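Local structure of MB2760 (Mycobacterium tuberculosis, 2BNG) at residues L25-N30 with D34-A39; D42-E47 with R58-L63. The protein hydrolyses long or bulky lipophilic epoxides in vitro, such as 9,10-epoxystearic acid and cholesterol 5,6-oxide, to diols, although its physiological substrates are not yet known. All coordinates share one frame; numbering follows the deposited sequence.

Interaction 1 closes before interaction 2 opens along the chain, and their centres lie 12 Å apart. The first sets the end of helix 13-30 against the short helix 33-39. The second sets strand 44-48, part of the mixed six-stranded sheet, against helix 57-65. The two adjoin through helix 57-65, where Leu28 of the first contact touches Leu64. The three helices and the curved sheet belong to the limonene-1,2-epoxide hydrolase fold of the NTF2 clan. The side chains of Leu28 and Tyr46, one from each contact, come within about 7 and 5 Å of that of Asp122, the probable proton acceptor, so both contacts probably lie close to the active site.

Interaction 1 of 2, residues L25-N30 with D34-A39; sequences LNALQN and DTVDAA
The methyl of Ala27 sits against two branched side chains of the facing helix, with its CB 3.8 Å from Val36 CG2 and equally 3.8 Å from Thr35 CG2. Alanine suits this position because its short side chain points toward residues 34-39 and lets the helix surfaces approach: the CA atoms of Ala27 and Val36 are 6.0 Å apart, with the segment axes 8.8 Å apart. Each branched residue offers one methyl to it. In Val36, CG1 is anti to the backbone N (chi1 166°), which places CG2 beside that N and turns it to residues 25-30. In Thr35 the methyl itself is anti to the N, while OG1 lies beside the N and hydrogen-bonds to Asp32 in the connecting turn. Threonine thus fits the margin, giving its apolar branch to Ala27 and its hydroxyl to the turn. Val36 CG2 also approaches the backbone of Leu28, 4.0 Å from its N, and more loosely the end of its side chain, 4.3 Å from CD2. Leu28 reaches on to Leu64 of helix 57-65, whereas Val36 also packs on Phe24 of helix 13-30, widening the same interface. The segments run nearly antiparallel, at 148°, as in a helical hairpin with a very short connection. Charge stays on the outer side, where Asp34 and Asp37 both form salt bridges to Arg65. With methyls set against methyls and backbone, the contact gains from shape fit and exclusion of water, while the connecting turn and its Thr35-Asp32 bond help to set the geometry.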
loop_
_atom_site.group_PDB
_atom_site.type_symbol
_atom_site.label_atom_id
_atom_site.label_comp_id
_atom_site.label_asym_id
_atom_site.label_seq_id
_atom_site.Cartn_x
_atom_site.Cartn_y
_atom_site.Cartn_z
ATOM N N LEU C 25 -25.588 21.742 -14.529
ATOM C CA LEU C 25 -26.607 21.146 -13.661
ATOM C C LEU C 25 -26.208 21.108 -12.179
ATOM O O LEU C 25 -27.048 21.392 -11.313
ATOM C CB LEU C 25 -27.036 19.771 -14.182
ATOM C CG LEU C 25 -27.769 19.845 -15.538
ATOM C CD1 LEU C 25 -27.825 18.451 -16.174
ATOM C CD2 LEU C 25 -29.177 20.456 -15.421
ATOM N N ASN C 26 -24.941 20.812 -11.883
ATOM C CA ASN C 26 -24.459 20.943 -10.510
ATOM C C ASN C 26 -24.539 22.391 -10.059
ATOM O O ASN C 26 -24.919 22.672 -8.925
ATOM C CB ASN C 26 -23.046 20.363 -10.319
ATOM C CG ASN C 26 -23.021 18.825 -10.421
ATOM O OD1 ASN C 26 -23.858 18.124 -9.833
ATOM N ND2 ASN C 26 -22.070 18.304 -11.178
ATOM N N ALA C 27 -24.230 23.319 -10.956
ATOM C CA ALA C 27 -24.276 24.732 -10.618
ATOM C C ALA C 27 -25.670 25.190 -10.207
ATOM O O ALA C 27 -25.807 25.974 -9.271
ATOM C CB ALA C 27 -23.740 25.593 -11.772
ATOM N N LEU C 28 -26.697 24.698 -10.902
ATOM C CA LEU C 28 -28.089 24.971 -10.546
ATOM C C LEU C 28 -28.446 24.446 -9.164
ATOM O O LEU C 28 -29.053 25.149 -8.352
ATOM C CB LEU C 28 -29.033 24.305 -11.527
ATOM C CG LEU C 28 -29.423 24.932 -12.844
ATOM C CD1 LEU C 28 -30.362 23.936 -13.514
ATOM C CD2 LEU C 28 -30.098 26.283 -12.651
ATOM N N GLN C 29 -28.093 23.193 -8.919
ATOM C CA GLN C 29 -28.351 22.549 -7.645
ATOM C C GLN C 29 -27.611 23.310 -6.533
ATOM O O GLN C 29 -28.161 23.544 -5.461
ATOM C CB GLN C 29 -27.924 21.071 -7.710
ATOM C CG GLN C 29 -28.060 20.370 -6.377
ATOM C CD GLN C 29 -28.063 18.855 -6.455
ATOM O OE1 GLN C 29 -28.183 18.221 -5.439
ATOM N NE2 GLN C 29 -27.956 18.279 -7.640
ATOM N N ASN C 30 -26.379 23.727 -6.819
ATOM C CA ASN C 30 -25.517 24.366 -5.819
ATOM C C ASN C 30 -25.745 25.869 -5.672
ATOM O O ASN C 30 -25.128 26.523 -4.815
ATOM C CB ASN C 30 -24.033 24.130 -6.136
ATOM C CG ASN C 30 -23.613 22.698 -5.950
ATOM O OD1 ASN C 30 -24.282 21.892 -5.299
ATOM N ND2 ASN C 30 -22.489 22.371 -6.540
ATOM N N ASP C 34 -22.878 32.436 -10.734
ATOM C CA ASP C 34 -21.870 32.922 -11.654
ATOM C C ASP C 34 -21.425 31.849 -12.667
ATOM O O ASP C 34 -21.162 32.168 -13.836
ATOM C CB ASP C 34 -20.674 33.492 -10.909
ATOM C CG ASP C 34 -21.041 34.673 -10.036
ATOM O OD1 ASP C 34 -20.181 35.155 -9.309
ATOM O OD2 ASP C 34 -22.184 35.131 -10.037
ATOM N N THR C 35 -21.353 30.592 -12.233
ATOM C CA THR C 35 -21.144 29.485 -13.167
ATOM C C THR C 35 -22.352 29.287 -14.099
ATOM O O THR C 35 -22.182 29.000 -15.284
ATOM C CB THR C 35 -20.800 28.183 -12.423
ATOM O OG1 THR C 35 -19.615 28.394 -11.649
ATOM C CG2 THR C 35 -20.587 27.020 -13.380
ATOM N N VAL C 36 -23.562 29.440 -13.566
ATOM C CA VAL C 36 -24.771 29.398 -14.395
ATOM C C VAL C 36 -24.705 30.475 -15.505
ATOM O O VAL C 36 -24.964 30.198 -16.681
ATOM C CB VAL C 36 -26.048 29.554 -13.545
ATOM C CG1 VAL C 36 -27.257 29.863 -14.438
ATOM C CG2 VAL C 36 -26.262 28.297 -12.681
ATOM N N ASP C 37 -24.326 31.690 -15.120
ATOM C CA ASP C 37 -24.091 32.798 -16.061
ATOM C C ASP C 37 -23.050 32.538 -17.134
ATOM O O ASP C 37 -23.256 32.860 -18.301
ATOM C CB ASP C 37 -23.643 34.047 -15.308
ATOM C CG ASP C 37 -24.789 34.786 -14.717
ATOM O OD1 ASP C 37 -25.865 34.794 -15.346
ATOM O OD2 ASP C 37 -24.640 35.351 -13.623
ATOM N N ALA C 38 -21.914 31.992 -16.730
ATOM C CA ALA C 38 -20.868 31.632 -17.676
ATOM C C ALA C 38 -21.291 30.483 -18.607
ATOM O O ALA C 38 -20.843 30.431 -19.755
ATOM C CB ALA C 38 -19.596 31.277 -16.935
ATOM N N ALA C 39 -22.159 29.582 -18.124
ATOM C CA ALA C 39 -22.510 28.362 -18.863
ATOM C C ALA C 39 -23.501 28.604 -20.004
ATOM O O ALA C 39 -23.536 27.835 -20.960
ATOM C CB ALA C 39 -23.050 27.300 -17.920
#

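Interaction 2 of 2, residues D42-E47 with R58-L63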
loop_
_atom_site.group_PDB
_atom_site.type_symbol
_atom_site.label_atom_id
_atom_site.label_comp_id
_atom_site.label_asym_id
_atom_site.label_seq_id
_atom_site.Cartn_x
_atom_site.Cartn_y
_atom_site.Cartn_z
ATOM N N ASP C 42 -25.506 33.386 -25.070
ATOM C CA ASP C 42 -26.365 34.549 -25.314
ATOM C C ASP C 42 -27.665 34.248 -26.061
ATOM O O ASP C 42 -28.699 34.815 -25.738
ATOM C CB ASP C 42 -25.593 35.660 -26.015
ATOM C CG ASP C 42 -24.663 36.410 -25.067
ATOM O OD1 ASP C 42 -23.822 37.205 -25.550
ATOM O OD2 ASP C 42 -24.761 36.211 -23.835
ATOM N N ASP C 43 -27.619 33.332 -27.021
ATOM C CA ASP C 43 -28.820 32.939 -27.746
ATOM C C ASP C 43 -29.435 31.607 -27.326
ATOM O O ASP C 43 -30.090 30.933 -28.126
ATOM C CB ASP C 43 -28.551 32.953 -29.226
ATOM C CG ASP C 43 -28.436 34.358 -29.757
ATOM O OD1 ASP C 43 -28.836 34.576 -30.904
ATOM O OD2 ASP C 43 -27.975 35.282 -29.053
ATOM N N LEU C 44 -29.245 31.245 -26.061
ATOM C CA LEU C 44 -29.913 30.096 -25.481
ATOM C C LEU C 44 -31.395 30.066 -25.824
ATOM O O LEU C 44 -32.088 31.089 -25.703
ATOM C CB LEU C 44 -29.755 30.106 -23.962
ATOM C CG LEU C 44 -30.457 28.990 -23.187
ATOM C CD1 LEU C 44 -29.814 27.603 -23.433
ATOM C CD2 LEU C 44 -30.478 29.342 -21.701
ATOM N N VAL C 45 -31.880 28.904 -26.267
ATOM C CA VAL C 45 -33.308 28.624 -26.158
ATOM C C VAL C 45 -33.566 27.540 -25.120
ATOM O O VAL C 45 -32.975 26.439 -25.163
ATOM C CB VAL C 45 -34.091 28.451 -27.545
ATOM C CG1 VAL C 45 -33.201 28.660 -28.806
ATOM C CG2 VAL C 45 -34.941 27.185 -27.590
ATOM N N TYR C 46 -34.425 27.896 -24.161
ATOM C CA TYR C 46 -34.744 27.058 -23.009
ATOM C C TYR C 46 -36.224 26.627 -22.993
ATOM O O TYR C 46 -37.152 27.455 -22.826
ATOM C CB TYR C 46 -34.363 27.775 -21.705
ATOM C CG TYR C 46 -34.903 27.148 -20.436
ATOM C CD1 TYR C 46 -34.860 25.763 -20.239
ATOM C CD2 TYR C 46 -35.427 27.942 -19.417
ATOM C CE1 TYR C 46 -35.331 25.180 -19.049
ATOM C CE2 TYR C 46 -35.917 27.377 -18.225
ATOM C CZ TYR C 46 -35.867 25.992 -18.060
ATOM O OH TYR C 46 -36.335 25.404 -16.920
ATOM N N GLU C 47 -36.424 25.318 -23.135
ATOM C CA GLU C 47 -37.753 24.739 -23.260
ATOM C C GLU C 47 -38.000 23.727 -22.172
ATOM O O GLU C 47 -37.200 22.817 -21.964
ATOM C CB GLU C 47 -37.922 24.037 -24.610
ATOM C CG GLU C 47 -37.997 24.987 -25.790
ATOM C CD GLU C 47 -37.809 24.320 -27.168
ATOM O OE1 GLU C 47 -37.383 23.130 -27.270
ATOM O OE2 GLU C 47 -38.092 25.019 -28.174
ATOM N N ARG C 58 -28.975 35.388 -20.817
ATOM C CA ARG C 58 -29.080 36.349 -19.714
ATOM C C ARG C 58 -30.408 36.477 -19.047
ATOM O O ARG C 58 -30.486 36.676 -17.841
ATOM C CB ARG C 58 -28.790 37.711 -20.218
ATOM C CG ARG C 58 -27.436 37.823 -20.377
ATOM C CD ARG C 58 -27.325 38.937 -21.176
ATOM N NE ARG C 58 -26.016 38.887 -21.546
ATOM C CZ ARG C 58 -25.149 38.915 -20.609
ATOM N NH1 ARG C 58 -25.534 39.021 -19.345
ATOM N NH2 ARG C 58 -23.942 38.851 -20.976
ATOM N N ARG C 59 -31.451 36.428 -19.849
ATOM C CA ARG C 59 -32.765 36.474 -19.304
ATOM C C ARG C 59 -33.055 35.200 -18.496
ATOM O O ARG C 59 -33.648 35.288 -17.420
ATOM C CB ARG C 59 -33.757 36.704 -20.429
ATOM C CG ARG C 59 -35.171 36.695 -19.993
ATOM C CD ARG C 59 -35.984 37.568 -20.886
ATOM N NE ARG C 59 -37.205 36.911 -21.292
ATOM C CZ ARG C 59 -37.676 36.889 -22.534
ATOM N NH1 ARG C 59 -37.078 37.510 -23.504
ATOM N NH2 ARG C 59 -38.778 36.266 -22.815
ATOM N N THR C 60 -32.613 34.039 -19.004
ATOM C CA THR C 60 -32.771 32.757 -18.288
ATOM C C THR C 60 -31.908 32.716 -17.021
ATOM O O THR C 60 -32.376 32.289 -15.954
ATOM C CB THR C 60 -32.442 31.545 -19.196
ATOM O OG1 THR C 60 -33.349 31.528 -20.303
ATOM C CG2 THR C 60 -32.552 30.223 -18.431
ATOM N N ALA C 61 -30.661 33.177 -17.156
ATOM C CA ALA C 61 -29.712 33.228 -16.049
ATOM C C ALA C 61 -30.226 34.053 -14.870
ATOM O O ALA C 61 -30.120 33.606 -13.721
ATOM C CB ALA C 61 -28.365 33.724 -16.512
ATOM N N THR C 62 -30.799 35.234 -15.140
ATOM C CA THR C 62 -31.293 36.057 -14.026
ATOM C C THR C 62 -32.645 35.570 -13.487
ATOM O O THR C 62 -32.941 35.736 -12.299
ATOM C CB THR C 62 -31.254 37.624 -14.264
ATOM O OG1 THR C 62 -32.155 38.005 -15.287
ATOM C CG2 THR C 62 -29.922 38.077 -14.721
ATOM N N LEU C 63 -33.443 34.938 -14.343
ATOM C CA LEU C 63 -34.657 34.259 -13.875
ATOM C C LEU C 63 -34.314 33.200 -12.822
ATOM O O LEU C 63 -34.922 33.158 -11.741
ATOM C CB LEU C 63 -35.381 33.593 -15.036
ATOM C CG LEU C 63 -36.841 33.301 -14.752
ATOM C CD1 LEU C 63 -37.664 34.580 -14.813
ATOM C CD2 LEU C 63 -37.367 32.309 -15.752
HETATM O O HOH W 1 -28.928 36.733 -23.701
#
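Thr60 packs against Leu44 and Tyr46, two residues on the same face of the strand, and is the tight centre of this contact. Leu44 CD2 lies 3.9 Å from Thr60 OG1 and as near to its CB. The methyl touches both partners: Thr60 CG2 is 3.8 Å from Tyr46 CD2, oblique to the ring, and 4.0 Å from Leu44 CD2. Both strand side chains cross the threonine at about a right angle. With CG anti to the backbone N (chi1 168°), Tyr46 is carried toward the helix. Leucine suits its buried, apolar place; tyrosine gives a ring to pack on Thr60 and stack on Trp120, and a hydroxyl that bonds to Asn48. Threonine adds a hydroxyl bonded to Gly56 O, just ahead of the helix. This is strand-to-helix packing in the NTF2-like fold: helix 57-65 follows the 44-48 and 52-55 hairpin and lies against it, with Ile54 also touching Thr60. Tyr46 is about 5 Å from the side chain of Asp122, the likely catalytic proton acceptor. Near Asp42 packing gives way to solvent, which suits charged residues. Asp42 and Arg58 run side by side, their carboxylate and guanidinium planes 45° apart. Their salt bridge is long, 3.7 Å from Asp42 OD2 to Arg58 NE, and probably weak. A water donates a hydrogen bond to Asp42 O (2.8 Å) and accepts one from Arg58 N (3.2 Å).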